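Local coordinates for protein 432aa long hypothetical deoxyribodipyrimidine photolyase (Sulfolobus tokodaii, PDB 2E0I) that probably uses light to repair cyclobutane pyrimidine dimers in DNA, carrying one FAD at the repair centre and a second FAD as a likely light-harvesting cofactor, at residues A[259-264]-A[342-347]; A[314-319]-A[348-353]. One frame throughout, in Å; residues are numbered along the deposited sequence.

Contact 1: residues A[259-264]-A[342-347]. With FAD (flavin-adenine dinucleotide), chain E.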
ATOM      1  N   HIS A 259      13.860  10.673  -5.589  1.00 26.07           N
ATOM      2  CA  HIS A 259      14.251  11.365  -4.377  1.00 26.35           C
ATOM      3  C   HIS A 259      13.142  11.446  -3.337  1.00 26.79           C
ATOM      4  O   HIS A 259      13.419  11.729  -2.171  1.00 27.85           O
ATOM      5  CB  HIS A 259      14.778  12.782  -4.685  1.00 27.28           C
ATOM      6  CG  HIS A 259      13.718  13.769  -5.074  1.00 28.27           C
ATOM      7  ND1 HIS A 259      13.212  13.860  -6.356  1.00 28.29           N
ATOM      8  CD2 HIS A 259      13.056  14.699  -4.340  1.00 28.13           C
ATOM      9  CE1 HIS A 259      12.284  14.804  -6.392  1.00 30.42           C
ATOM     10  NE2 HIS A 259      12.170  15.327  -5.182  1.00 29.02           N
ATOM     11  N   VAL A 260      11.893  11.204  -3.725  1.00 26.49           N
ATOM     12  CA  VAL A 260      10.831  11.301  -2.727  1.00 27.62           C
ATOM     13  C   VAL A 260      11.089  10.328  -1.586  1.00 28.14           C
ATOM     14  O   VAL A 260      10.687  10.572  -0.447  1.00 29.33           O
ATOM     15  CB  VAL A 260       9.420  11.035  -3.310  1.00 27.23           C
ATOM     16  CG1 VAL A 260       9.128  12.027  -4.424  1.00 26.93           C
ATOM     17  CG2 VAL A 260       9.312   9.598  -3.799  1.00 28.07           C
ATOM     18  N   PHE A 261      11.769   9.227  -1.876  1.00 27.97           N
ATOM     19  CA  PHE A 261      12.065   8.265  -0.832  1.00 28.62           C
ATOM     20  C   PHE A 261      13.244   8.741  -0.007  1.00 31.11           C
ATOM     21  O   PHE A 261      14.375   8.338  -0.242  1.00 33.53           O
ATOM     22  CB  PHE A 261      12.365   6.908  -1.449  1.00 26.74           C
ATOM     23  CG  PHE A 261      11.182   6.286  -2.116  1.00 26.43           C
ATOM     24  CD1 PHE A 261      10.021   6.025  -1.391  1.00 25.55           C
ATOM     25  CD2 PHE A 261      11.214   5.973  -3.468  1.00 25.62           C
ATOM     26  CE1 PHE A 261       8.910   5.465  -2.000  1.00 24.09           C
ATOM     27  CE2 PHE A 261      10.106   5.411  -4.088  1.00 25.92           C
ATOM     28  CZ  PHE A 261       8.949   5.156  -3.350  1.00 24.29           C
ATOM     29  N   GLY A 262      12.979   9.613   0.958  1.00 33.56           N
ATOM     30  CA  GLY A 262      14.050  10.130   1.790  1.00 35.71           C
ATOM     31  C   GLY A 262      14.082  11.644   1.853  1.00 37.31           C
ATOM     32  O   GLY A 262      14.574  12.203   2.829  1.00 37.54           O
ATOM     33  N   HIS A 263      13.584  12.307   0.811  1.00 38.86           N
ATOM     34  CA  HIS A 263      13.550  13.767   0.762  1.00 40.52           C
ATOM     35  C   HIS A 263      12.152  14.231   0.402  1.00 39.77           C
ATOM     36  O   HIS A 263      11.307  13.435   0.029  1.00 39.51           O
ATOM     37  CB  HIS A 263      14.507  14.314  -0.298  1.00 44.86           C
ATOM     38  CG  HIS A 263      15.920  13.835  -0.164  1.00 48.97           C
ATOM     39  ND1 HIS A 263      16.936  14.297  -0.975  1.00 50.84           N
ATOM     40  CD2 HIS A 263      16.482  12.917   0.656  1.00 49.56           C
ATOM     41  CE1 HIS A 263      18.060  13.682  -0.661  1.00 50.87           C
ATOM     42  NE2 HIS A 263      17.812  12.839   0.325  1.00 50.96           N
ATOM     43  N   CYS A 264      11.921  15.532   0.500  1.00 40.07           N
ATOM     44  CA  CYS A 264      10.624  16.103   0.165  1.00 40.24           C
ATOM     45  C   CYS A 264      10.493  16.251  -1.347  1.00 40.30           C
ATOM     46  O   CYS A 264      11.467  16.562  -2.033  1.00 40.56           O
ATOM     47  CB  CYS A 264      10.464  17.476   0.823  1.00 40.78           C
ATOM     48  SG  CYS A 264      10.536  17.475   2.630  1.00 40.54           S
ATOM     49  N   ASP A 342       2.214   0.339   0.425  1.00 20.26           N
ATOM     50  CA  ASP A 342       2.776   0.540  -0.901  1.00 22.02           C
ATOM     51  C   ASP A 342       3.757   1.712  -0.779  1.00 21.07           C
ATOM     52  O   ASP A 342       3.342   2.858  -0.586  1.00 21.92           O
ATOM     53  CB  ASP A 342       1.677   0.877  -1.900  1.00 24.83           C
ATOM     54  CG  ASP A 342       2.172   0.850  -3.332  1.00 28.85           C
ATOM     55  OD1 ASP A 342       3.090   1.646  -3.673  1.00 28.53           O
ATOM     56  OD2 ASP A 342       1.637   0.019  -4.110  1.00 32.42           O
ATOM     57  N   PRO A 343       5.072   1.440  -0.899  1.00 18.99           N
ATOM     58  CA  PRO A 343       6.084   2.495  -0.784  1.00 17.17           C
ATOM     59  C   PRO A 343       5.735   3.821  -1.451  1.00 15.42           C
ATOM     60  O   PRO A 343       5.724   4.857  -0.789  1.00 15.06           O
ATOM     61  CB  PRO A 343       7.326   1.843  -1.382  1.00 18.20           C
ATOM     62  CG  PRO A 343       7.147   0.403  -1.027  1.00 16.57           C
ATOM     63  CD  PRO A 343       5.690   0.170  -1.327  1.00 17.64           C
ATOM     64  N   ALA A 344       5.438   3.787  -2.748  1.00 14.69           N
ATOM     65  CA  ALA A 344       5.121   5.018  -3.487  1.00 14.98           C
ATOM     66  C   ALA A 344       3.793   5.650  -3.107  1.00 15.03           C
ATOM     67  O   ALA A 344       3.691   6.866  -2.951  1.00 14.82           O
ATOM     68  CB  ALA A 344       5.143   4.753  -4.982  1.00 13.58           C
ATOM     69  N   ILE A 345       2.767   4.825  -2.968  1.00 15.12           N
ATOM     70  CA  ILE A 345       1.465   5.345  -2.608  1.00 14.61           C
ATOM     71  C   ILE A 345       1.489   5.900  -1.184  1.00 15.31           C
ATOM     72  O   ILE A 345       0.938   6.968  -0.928  1.00 16.36           O
ATOM     73  CB  ILE A 345       0.381   4.251  -2.783  1.00 14.48           C
ATOM     74  CG1 ILE A 345       0.358   3.813  -4.259  1.00 13.91           C
ATOM     75  CG2 ILE A 345      -0.981   4.771  -2.348  1.00 11.03           C
ATOM     76  CD1 ILE A 345      -0.655   2.752  -4.599  1.00 12.56           C
ATOM     77  N   ASN A 346       2.147   5.200  -0.265  1.00 15.87           N
ATOM     78  CA  ASN A 346       2.227   5.682   1.109  1.00 17.88           C
ATOM     79  C   ASN A 346       3.025   6.991   1.141  1.00 19.52           C
ATOM     80  O   ASN A 346       2.601   7.976   1.758  1.00 20.56           O
ATOM     81  CB  ASN A 346       2.892   4.638   2.014  1.00 17.89           C
ATOM     82  CG  ASN A 346       2.881   5.045   3.487  1.00 18.30           C
ATOM     83  OD1 ASN A 346       1.842   5.405   4.037  1.00 19.66           O
ATOM     84  ND2 ASN A 346       4.039   4.982   4.129  1.00 18.75           N
ATOM     85  N   ASN A 347       4.174   7.007   0.468  1.00 19.97           N
ATOM     86  CA  ASN A 347       5.011   8.200   0.428  1.00 19.38           C
ATOM     87  C   ASN A 347       4.265   9.395  -0.174  1.00 20.23           C
ATOM     88  O   ASN A 347       4.242  10.491   0.411  1.00 19.16           O
ATOM     89  CB  ASN A 347       6.269   7.929  -0.390  1.00 19.76           C
ATOM     90  CG  ASN A 347       7.243   9.083  -0.341  1.00 21.71           C
ATOM     91  OD1 ASN A 347       7.002  10.148  -0.925  1.00 23.22           O
ATOM     92  ND2 ASN A 347       8.348   8.894   0.377  1.00 21.83           N
TER
HETATM   93  PA  FAD E1100     -11.773   2.907  -0.813  1.00 29.54           P
HETATM   94  O1A FAD E1100     -12.816   1.857  -0.750  1.00 31.28           O
HETATM   95  O2A FAD E1100     -12.034   4.358  -0.922  1.00 31.16           O
HETATM   96  O5B FAD E1100     -11.373   2.616  -2.346  1.00 31.26           O
HETATM   97  C5B FAD E1100     -10.787   3.621  -3.176  1.00 32.36           C
HETATM   98  C4B FAD E1100      -9.637   3.023  -3.987  1.00 34.14           C
HETATM   99  O4B FAD E1100      -9.013   4.012  -4.823  1.00 35.85           O
HETATM  100  C3B FAD E1100      -8.559   2.497  -3.037  1.00 34.99           C
HETATM  101  O3B FAD E1100      -8.775   1.098  -2.829  1.00 33.17           O
HETATM  102  C2B FAD E1100      -7.312   2.671  -3.901  1.00 35.21           C
HETATM  103  O2B FAD E1100      -7.280   1.663  -4.913  1.00 38.01           O
HETATM  104  C1B FAD E1100      -7.605   4.036  -4.524  1.00 35.68           C
HETATM  105  N9A FAD E1100      -7.324   5.146  -3.584  1.00 34.64           N
HETATM  106  C8A FAD E1100      -8.200   5.779  -2.805  1.00 33.40           C
HETATM  107  N7A FAD E1100      -7.592   6.781  -2.172  1.00 33.44           N
HETATM  108  C5A FAD E1100      -6.316   6.786  -2.546  1.00 33.54           C
HETATM  109  C6A FAD E1100      -5.207   7.566  -2.238  1.00 32.04           C
HETATM  110  N6A FAD E1100      -5.307   8.595  -1.403  1.00 30.60           N
HETATM  111  N1A FAD E1100      -4.026   7.273  -2.804  1.00 31.20           N
HETATM  112  C2A FAD E1100      -3.896   6.264  -3.649  1.00 30.40           C
HETATM  113  N3A FAD E1100      -4.930   5.505  -3.968  1.00 30.27           N
HETATM  114  C4A FAD E1100      -6.141   5.738  -3.440  1.00 33.30           C
HETATM  115  N1  FAD E1100      -3.045   3.145   0.036  1.00 23.25           N
HETATM  116  C2  FAD E1100      -2.310   1.972  -0.176  1.00 24.48           C
HETATM  117  O2  FAD E1100      -2.740   1.087  -0.913  1.00 25.23           O
HETATM  118  N3  FAD E1100      -1.098   1.776   0.498  1.00 26.07           N
HETATM  119  C4  FAD E1100      -0.638   2.754   1.387  1.00 24.57           C
HETATM  120  O4  FAD E1100       0.454   2.609   1.935  1.00 23.75           O
HETATM  121  C4X FAD E1100      -1.380   3.909   1.606  1.00 24.01           C
HETATM  122  N5  FAD E1100      -0.949   4.836   2.562  1.00 24.96           N
HETATM  123  C5X FAD E1100      -1.675   6.014   2.780  1.00 24.55           C
HETATM  124  C6  FAD E1100      -1.216   6.927   3.724  1.00 22.01           C
HETATM  125  C7  FAD E1100      -1.907   8.118   3.926  1.00 23.91           C
HETATM  126  C7M FAD E1100      -1.364   9.118   4.949  1.00 24.69           C
HETATM  127  C8  FAD E1100      -3.058   8.387   3.188  1.00 22.82           C
HETATM  128  C8M FAD E1100      -3.824   9.700   3.367  1.00 23.13           C
HETATM  129  C9  FAD E1100      -3.509   7.466   2.247  1.00 23.48           C
HETATM  130  C9A FAD E1100      -2.820   6.275   2.029  1.00 25.13           C
HETATM  131  N10 FAD E1100      -3.253   5.345   1.066  1.00 24.65           N
HETATM  132  C10 FAD E1100      -2.582   4.118   0.932  1.00 23.77           C
HETATM  133  C1' FAD E1100      -4.438   5.638   0.220  1.00 22.81           C
HETATM  134  C2' FAD E1100      -5.812   5.187   0.723  1.00 24.46           C
HETATM  135  O2' FAD E1100      -6.047   5.676   2.046  1.00 24.04           O
HETATM  136  C3' FAD E1100      -5.981   3.666   0.685  1.00 26.29           C
HETATM  137  O3' FAD E1100      -5.694   3.192  -0.633  1.00 28.37           O
HETATM  138  C4' FAD E1100      -7.411   3.257   1.045  1.00 26.48           C
HETATM  139  O4' FAD E1100      -7.758   3.759   2.340  1.00 26.67           O
HETATM  140  C5' FAD E1100      -7.566   1.735   1.036  1.00 27.16           C
HETATM  141  O5' FAD E1100      -8.873   1.345   1.470  1.00 28.99           O
HETATM  142  P   FAD E1100     -10.053   1.033   0.420  1.00 27.24           P
HETATM  143  O1P FAD E1100      -9.525   0.093  -0.594  1.00 28.14           O
HETATM  144  O2P FAD E1100     -11.238   0.622   1.206  1.00 28.17           O
HETATM  145  O3P FAD E1100     -10.318   2.463  -0.278  1.00 30.28           O
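Phe261 and Val260 press on the first turn of helix 343-353 from an inverse gamma turn centred on Phe261, in the all-helical FAD-binding part of the photolyase fold. The benzene ring enters rim first: CE1 lies 3.5 Å from Pro343 O and CZ 3.8 Å from Ala344 N, both near the ring plane, while Pro343 CB and Ala344 CB add apolar contact. Val260 CG2 lies over the centre of the ring. Polar contact comes from Asn347, whose ND2 donates to Val260 O over 3.0 Å; the donor stands well above the carbonyl plane, and the N-H is bent to 145°. The same oxygen accepts a weak bond from Gly262 N, closing the turn. With CG anti to the backbone N (chi1 -174°), the amide crosses toward Val260, and its OD1 comes 3.5 Å from Val260 CB. Glu331 also binds ND2 and Gln351 binds OD1, so both ends of this buried amide are satisfied and its rotation is fixed. On its far flank the helix start meets the flavin. Asn346 OD1 lies 3.2 Å from FAD N5, and Pro343 touches the second FAD. Asp342 N-caps the helix, its OD1 accepting from Ile345 N at 3.3 Å, and its own backbone N donates to FAD O4 over 3.2 Å in a nearly straight bond (164°).

Contact 2: residues A[314-319]-A[348-353]. With FAD (flavin-adenine dinucleotide), chain E.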
ATOM      1  N   LEU A 314      -6.490  12.253   8.370  1.00 30.76           N
ATOM      2  CA  LEU A 314      -6.721  13.053   9.568  1.00 30.58           C
ATOM      3  C   LEU A 314      -5.587  12.752  10.528  1.00 30.27           C
ATOM      4  O   LEU A 314      -5.042  13.636  11.194  1.00 29.73           O
ATOM      5  CB  LEU A 314      -8.045  12.684  10.246  1.00 29.94           C
ATOM      6  CG  LEU A 314      -9.325  13.257   9.643  1.00 31.03           C
ATOM      7  CD1 LEU A 314     -10.505  12.915  10.524  1.00 30.18           C
ATOM      8  CD2 LEU A 314      -9.186  14.765   9.511  1.00 31.59           C
ATOM      9  N   VAL A 315      -5.250  11.472  10.588  1.00 29.80           N
ATOM     10  CA  VAL A 315      -4.199  10.985  11.457  1.00 29.10           C
ATOM     11  C   VAL A 315      -2.841  11.513  10.993  1.00 28.56           C
ATOM     12  O   VAL A 315      -2.028  11.960  11.792  1.00 26.89           O
ATOM     13  CB  VAL A 315      -4.242   9.434  11.477  1.00 29.46           C
ATOM     14  CG1 VAL A 315      -2.841   8.848  11.465  1.00 31.06           C
ATOM     15  CG2 VAL A 315      -5.016   8.967  12.703  1.00 27.50           C
ATOM     16  N   ALA A 316      -2.614  11.473   9.688  1.00 28.84           N
ATOM     17  CA  ALA A 316      -1.363  11.939   9.124  1.00 28.01           C
ATOM     18  C   ALA A 316      -1.239  13.451   9.321  1.00 28.24           C
ATOM     19  O   ALA A 316      -0.161  13.964   9.620  1.00 29.18           O
ATOM     20  CB  ALA A 316      -1.305  11.575   7.643  1.00 25.29           C
ATOM     21  N   PHE A 317      -2.347  14.158   9.146  1.00 28.50           N
ATOM     22  CA  PHE A 317      -2.367  15.603   9.314  1.00 28.57           C
ATOM     23  C   PHE A 317      -1.927  15.948  10.733  1.00 28.77           C
ATOM     24  O   PHE A 317      -1.004  16.729  10.939  1.00 29.64           O
ATOM     25  CB  PHE A 317      -3.787  16.136   9.070  1.00 29.11           C
ATOM     26  CG  PHE A 317      -4.010  17.544   9.568  1.00 31.02           C
ATOM     27  CD1 PHE A 317      -3.548  18.644   8.838  1.00 31.84           C
ATOM     28  CD2 PHE A 317      -4.673  17.776  10.780  1.00 31.69           C
ATOM     29  CE1 PHE A 317      -3.742  19.959   9.309  1.00 30.99           C
ATOM     30  CE2 PHE A 317      -4.872  19.086  11.260  1.00 30.64           C
ATOM     31  CZ  PHE A 317      -4.404  20.178  10.518  1.00 30.08           C
ATOM     32  N   PHE A 318      -2.599  15.344  11.705  1.00 28.84           N
ATOM     33  CA  PHE A 318      -2.334  15.570  13.113  1.00 27.79           C
ATOM     34  C   PHE A 318      -0.872  15.369  13.517  1.00 28.58           C
ATOM     35  O   PHE A 318      -0.324  16.140  14.318  1.00 30.01           O
ATOM     36  CB  PHE A 318      -3.221  14.652  13.951  1.00 27.49           C
ATOM     37  CG  PHE A 318      -3.278  15.033  15.401  1.00 28.62           C
ATOM     38  CD1 PHE A 318      -4.173  16.004  15.839  1.00 28.71           C
ATOM     39  CD2 PHE A 318      -2.420  14.443  16.327  1.00 27.17           C
ATOM     40  CE1 PHE A 318      -4.212  16.375  17.171  1.00 28.32           C
ATOM     41  CE2 PHE A 318      -2.453  14.811  17.663  1.00 26.03           C
ATOM     42  CZ  PHE A 318      -3.348  15.774  18.084  1.00 27.29           C
ATOM     43  N   LEU A 319      -0.229  14.341  12.978  1.00 27.38           N
ATOM     44  CA  LEU A 319       1.158  14.097  13.338  1.00 26.76           C
ATOM     45  C   LEU A 319       2.097  15.145  12.755  1.00 26.69           C
ATOM     46  O   LEU A 319       3.039  15.585  13.413  1.00 27.14           O
ATOM     47  CB  LEU A 319       1.606  12.713  12.869  1.00 25.60           C
ATOM     48  CG  LEU A 319       3.089  12.407  13.112  1.00 24.70           C
ATOM     49  CD1 LEU A 319       3.336  12.241  14.599  1.00 24.50           C
ATOM     50  CD2 LEU A 319       3.500  11.152  12.354  1.00 24.43           C
ATOM     51  N   GLY A 348       3.655   9.168  -1.339  1.00 19.69           N
ATOM     52  CA  GLY A 348       2.923  10.211  -2.032  1.00 18.91           C
ATOM     53  C   GLY A 348       1.891  10.865  -1.153  1.00 19.40           C
ATOM     54  O   GLY A 348       1.797  12.095  -1.077  1.00 19.47           O
ATOM     55  N   ASN A 349       1.118  10.034  -0.468  1.00 19.76           N
ATOM     56  CA  ASN A 349       0.077  10.531   0.411  1.00 19.02           C
ATOM     57  C   ASN A 349       0.611  11.318   1.597  1.00 19.44           C
ATOM     58  O   ASN A 349       0.060  12.362   1.934  1.00 19.25           O
ATOM     59  CB  ASN A 349      -0.792   9.370   0.875  1.00 18.58           C
ATOM     60  CG  ASN A 349      -1.920   9.062  -0.103  1.00 18.70           C
ATOM     61  OD1 ASN A 349      -2.940   9.746  -0.115  1.00 19.06           O
ATOM     62  ND2 ASN A 349      -1.738   8.036  -0.928  1.00 17.65           N
ATOM     63  N   TRP A 350       1.682  10.840   2.230  1.00 19.54           N
ATOM     64  CA  TRP A 350       2.230  11.567   3.367  1.00 19.43           C
ATOM     65  C   TRP A 350       2.697  12.952   2.957  1.00 20.25           C
ATOM     66  O   TRP A 350       2.365  13.951   3.599  1.00 19.56           O
ATOM     67  CB  TRP A 350       3.393  10.807   4.013  1.00 17.69           C
ATOM     68  CG  TRP A 350       2.935   9.801   5.028  1.00 16.07           C
ATOM     69  CD1 TRP A 350       2.721   8.464   4.827  1.00 15.91           C
ATOM     70  CD2 TRP A 350       2.552  10.068   6.385  1.00 13.64           C
ATOM     71  NE1 TRP A 350       2.223   7.884   5.977  1.00 15.03           N
ATOM     72  CE2 TRP A 350       2.111   8.846   6.946  1.00 12.85           C
ATOM     73  CE3 TRP A 350       2.535  11.219   7.177  1.00 11.28           C
ATOM     74  CZ2 TRP A 350       1.661   8.746   8.258  1.00 11.50           C
ATOM     75  CZ3 TRP A 350       2.087  11.122   8.484  1.00 10.80           C
ATOM     76  CH2 TRP A 350       1.656   9.895   9.012  1.00 12.27           C
ATOM     77  N   GLN A 351       3.459  13.020   1.877  1.00 21.39           N
ATOM     78  CA  GLN A 351       3.957  14.305   1.421  1.00 22.48           C
ATOM     79  C   GLN A 351       2.806  15.214   1.042  1.00 23.25           C
ATOM     80  O   GLN A 351       2.853  16.416   1.265  1.00 24.43           O
ATOM     81  CB  GLN A 351       4.891  14.113   0.234  1.00 22.36           C
ATOM     82  CG  GLN A 351       6.065  13.225   0.545  1.00 22.72           C
ATOM     83  CD  GLN A 351       7.340  13.812   0.035  1.00 23.85           C
ATOM     84  OE1 GLN A 351       7.606  14.996   0.261  1.00 24.38           O
ATOM     85  NE2 GLN A 351       8.148  12.998  -0.656  1.00 22.61           N
ATOM     86  N   TRP A 352       1.767  14.636   0.460  1.00 24.68           N
ATOM     87  CA  TRP A 352       0.607  15.411   0.063  1.00 25.64           C
ATOM     88  C   TRP A 352       0.048  16.096   1.299  1.00 25.53           C
ATOM     89  O   TRP A 352      -0.170  17.292   1.320  1.00 26.97           O
ATOM     90  CB  TRP A 352      -0.456  14.492  -0.535  1.00 27.05           C
ATOM     91  CG  TRP A 352      -1.558  15.210  -1.273  1.00 29.58           C
ATOM     92  CD1 TRP A 352      -1.566  15.551  -2.593  1.00 30.66           C
ATOM     93  CD2 TRP A 352      -2.798  15.689  -0.729  1.00 30.77           C
ATOM     94  NE1 TRP A 352      -2.731  16.213  -2.909  1.00 31.77           N
ATOM     95  CE2 TRP A 352      -3.504  16.313  -1.783  1.00 31.69           C
ATOM     96  CE3 TRP A 352      -3.380  15.654   0.547  1.00 31.71           C
ATOM     97  CZ2 TRP A 352      -4.766  16.901  -1.602  1.00 32.37           C
ATOM     98  CZ3 TRP A 352      -4.639  16.237   0.728  1.00 32.79           C
ATOM     99  CH2 TRP A 352      -5.314  16.851  -0.342  1.00 32.64           C
ATOM    100  N   ILE A 353      -0.183  15.316   2.337  1.00 26.92           N
ATOM    101  CA  ILE A 353      -0.729  15.835   3.573  1.00 28.92           C
ATOM    102  C   ILE A 353       0.178  16.854   4.259  1.00 29.74           C
ATOM    103  O   ILE A 353      -0.295  17.852   4.794  1.00 29.57           O
ATOM    104  CB  ILE A 353      -1.043  14.667   4.538  1.00 29.41           C
ATOM    105  CG1 ILE A 353      -2.540  14.416   4.544  1.00 30.73           C
ATOM    106  CG2 ILE A 353      -0.576  14.977   5.943  1.00 30.02           C
ATOM    107  CD1 ILE A 353      -3.341  15.628   5.001  1.00 33.73           C
TER
HETATM  108  PA  FAD E1100     -11.773   2.907  -0.813  1.00 29.54           P
HETATM  109  O1A FAD E1100     -12.816   1.857  -0.750  1.00 31.28           O
HETATM  110  O2A FAD E1100     -12.034   4.358  -0.922  1.00 31.16           O
HETATM  111  O5B FAD E1100     -11.373   2.616  -2.346  1.00 31.26           O
HETATM  112  C5B FAD E1100     -10.787   3.621  -3.176  1.00 32.36           C
HETATM  113  C4B FAD E1100      -9.637   3.023  -3.987  1.00 34.14           C
HETATM  114  O4B FAD E1100      -9.013   4.012  -4.823  1.00 35.85           O
HETATM  115  C3B FAD E1100      -8.559   2.497  -3.037  1.00 34.99           C
HETATM  116  O3B FAD E1100      -8.775   1.098  -2.829  1.00 33.17           O
HETATM  117  C2B FAD E1100      -7.312   2.671  -3.901  1.00 35.21           C
HETATM  118  O2B FAD E1100      -7.280   1.663  -4.913  1.00 38.01           O
HETATM  119  C1B FAD E1100      -7.605   4.036  -4.524  1.00 35.68           C
HETATM  120  N9A FAD E1100      -7.324   5.146  -3.584  1.00 34.64           N
HETATM  121  C8A FAD E1100      -8.200   5.779  -2.805  1.00 33.40           C
HETATM  122  N7A FAD E1100      -7.592   6.781  -2.172  1.00 33.44           N
HETATM  123  C5A FAD E1100      -6.316   6.786  -2.546  1.00 33.54           C
HETATM  124  C6A FAD E1100      -5.207   7.566  -2.238  1.00 32.04           C
HETATM  125  N6A FAD E1100      -5.307   8.595  -1.403  1.00 30.60           N
HETATM  126  N1A FAD E1100      -4.026   7.273  -2.804  1.00 31.20           N
HETATM  127  C2A FAD E1100      -3.896   6.264  -3.649  1.00 30.40           C
HETATM  128  N3A FAD E1100      -4.930   5.505  -3.968  1.00 30.27           N
HETATM  129  C4A FAD E1100      -6.141   5.738  -3.440  1.00 33.30           C
HETATM  130  N1  FAD E1100      -3.045   3.145   0.036  1.00 23.25           N
HETATM  131  C2  FAD E1100      -2.310   1.972  -0.176  1.00 24.48           C
HETATM  132  O2  FAD E1100      -2.740   1.087  -0.913  1.00 25.23           O
HETATM  133  N3  FAD E1100      -1.098   1.776   0.498  1.00 26.07           N
HETATM  134  C4  FAD E1100      -0.638   2.754   1.387  1.00 24.57           C
HETATM  135  O4  FAD E1100       0.454   2.609   1.935  1.00 23.75           O
HETATM  136  C4X FAD E1100      -1.380   3.909   1.606  1.00 24.01           C
HETATM  137  N5  FAD E1100      -0.949   4.836   2.562  1.00 24.96           N
HETATM  138  C5X FAD E1100      -1.675   6.014   2.780  1.00 24.55           C
HETATM  139  C6  FAD E1100      -1.216   6.927   3.724  1.00 22.01           C
HETATM  140  C7  FAD E1100      -1.907   8.118   3.926  1.00 23.91           C
HETATM  141  C7M FAD E1100      -1.364   9.118   4.949  1.00 24.69           C
HETATM  142  C8  FAD E1100      -3.058   8.387   3.188  1.00 22.82           C
HETATM  143  C8M FAD E1100      -3.824   9.700   3.367  1.00 23.13           C
HETATM  144  C9  FAD E1100      -3.509   7.466   2.247  1.00 23.48           C
HETATM  145  C9A FAD E1100      -2.820   6.275   2.029  1.00 25.13           C
HETATM  146  N10 FAD E1100      -3.253   5.345   1.066  1.00 24.65           N
HETATM  147  C10 FAD E1100      -2.582   4.118   0.932  1.00 23.77           C
HETATM  148  C1' FAD E1100      -4.438   5.638   0.220  1.00 22.81           C
HETATM  149  C2' FAD E1100      -5.812   5.187   0.723  1.00 24.46           C
HETATM  150  O2' FAD E1100      -6.047   5.676   2.046  1.00 24.04           O
HETATM  151  C3' FAD E1100      -5.981   3.666   0.685  1.00 26.29           C
HETATM  152  O3' FAD E1100      -5.694   3.192  -0.633  1.00 28.37           O
HETATM  153  C4' FAD E1100      -7.411   3.257   1.045  1.00 26.48           C
HETATM  154  O4' FAD E1100      -7.758   3.759   2.340  1.00 26.67           O
HETATM  155  C5' FAD E1100      -7.566   1.735   1.036  1.00 27.16           C
HETATM  156  O5' FAD E1100      -8.873   1.345   1.470  1.00 28.99           O
HETATM  157  P   FAD E1100     -10.053   1.033   0.420  1.00 27.24           P
HETATM  158  O1P FAD E1100      -9.525   0.093  -0.594  1.00 28.14           O
HETATM  159  O2P FAD E1100     -11.238   0.622   1.206  1.00 28.17           O
HETATM  160  O3P FAD E1100     -10.318   2.463  -0.278  1.00 30.28           O
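Asn349 ND2 is bound to two acceptors, FAD N1A at 3.1 Å in an almost straight bond (175°) and Ile345 O one turn back, while Asn349 OD1 accepts from FAD N6A at 2.9 Å. This two-bond recognition reads the Watson-Crick edge of the adenine. CB and CG of Asn349 also pack on the dimethylbenzene end of the flavin, so one side chain contacts both halves of a folded FAD, the conformation also seen in other photolyases. The next residue, Trp350, carries the contact with helix 309-322; the axes of 314-319 and 348-353 approach to 9.6 Å and cross at -55°. Trp350 CG stands anti to the carbonyl carbon (chi1 -86°), the branch from which the indole extends toward 314-319. Ala316 CB makes a CH-pi contact over the indole, 3.8 Å from the centroid of the six-membered ring, and FAD C7M lies over the same face toward the rim, 3.6 Å from Ala316 CB. Leu319 CD2 reaches CH2 obliquely. A turn later, Ile353 lays CG2 against the backbone of Ala316 and Phe317. Phe334 meets Trp350 edge to face. The place of Trp350 beside the flavin methyl is consistent with the proximal tryptophan of the photoreduction chain in related photolyases. Hydrogen bonds of Asn349 thus probably favour adenine, while its CB and CG, with Trp350 and Ala316, pack on the dimethylbenzene end, probably giving electrons a short path.

In the fold
Both contacts are buried and share helix 343-353, its first turn serving contact 1 and its last turns contact 2, with centres about 12 Å apart. Contact 1 sets a loop against the helix start, close to the pyrimidine side of the flavin and to the second FAD; a buried amide, and backbone groups at the rim of a phenyl ring, give it a polar share. Contact 2 is a helix-helix packing whose side-chain contacts are all apolar or aromatic, with no cross-segment hydrogen bond, its polar bonds going to the adenine instead. Gln351 joins the two, its amide meeting Asn347 and, more weakly, His263 O. Together they pack both ends of one helix, which follows the flavin from its pyrimidine to its dimethylbenzene end.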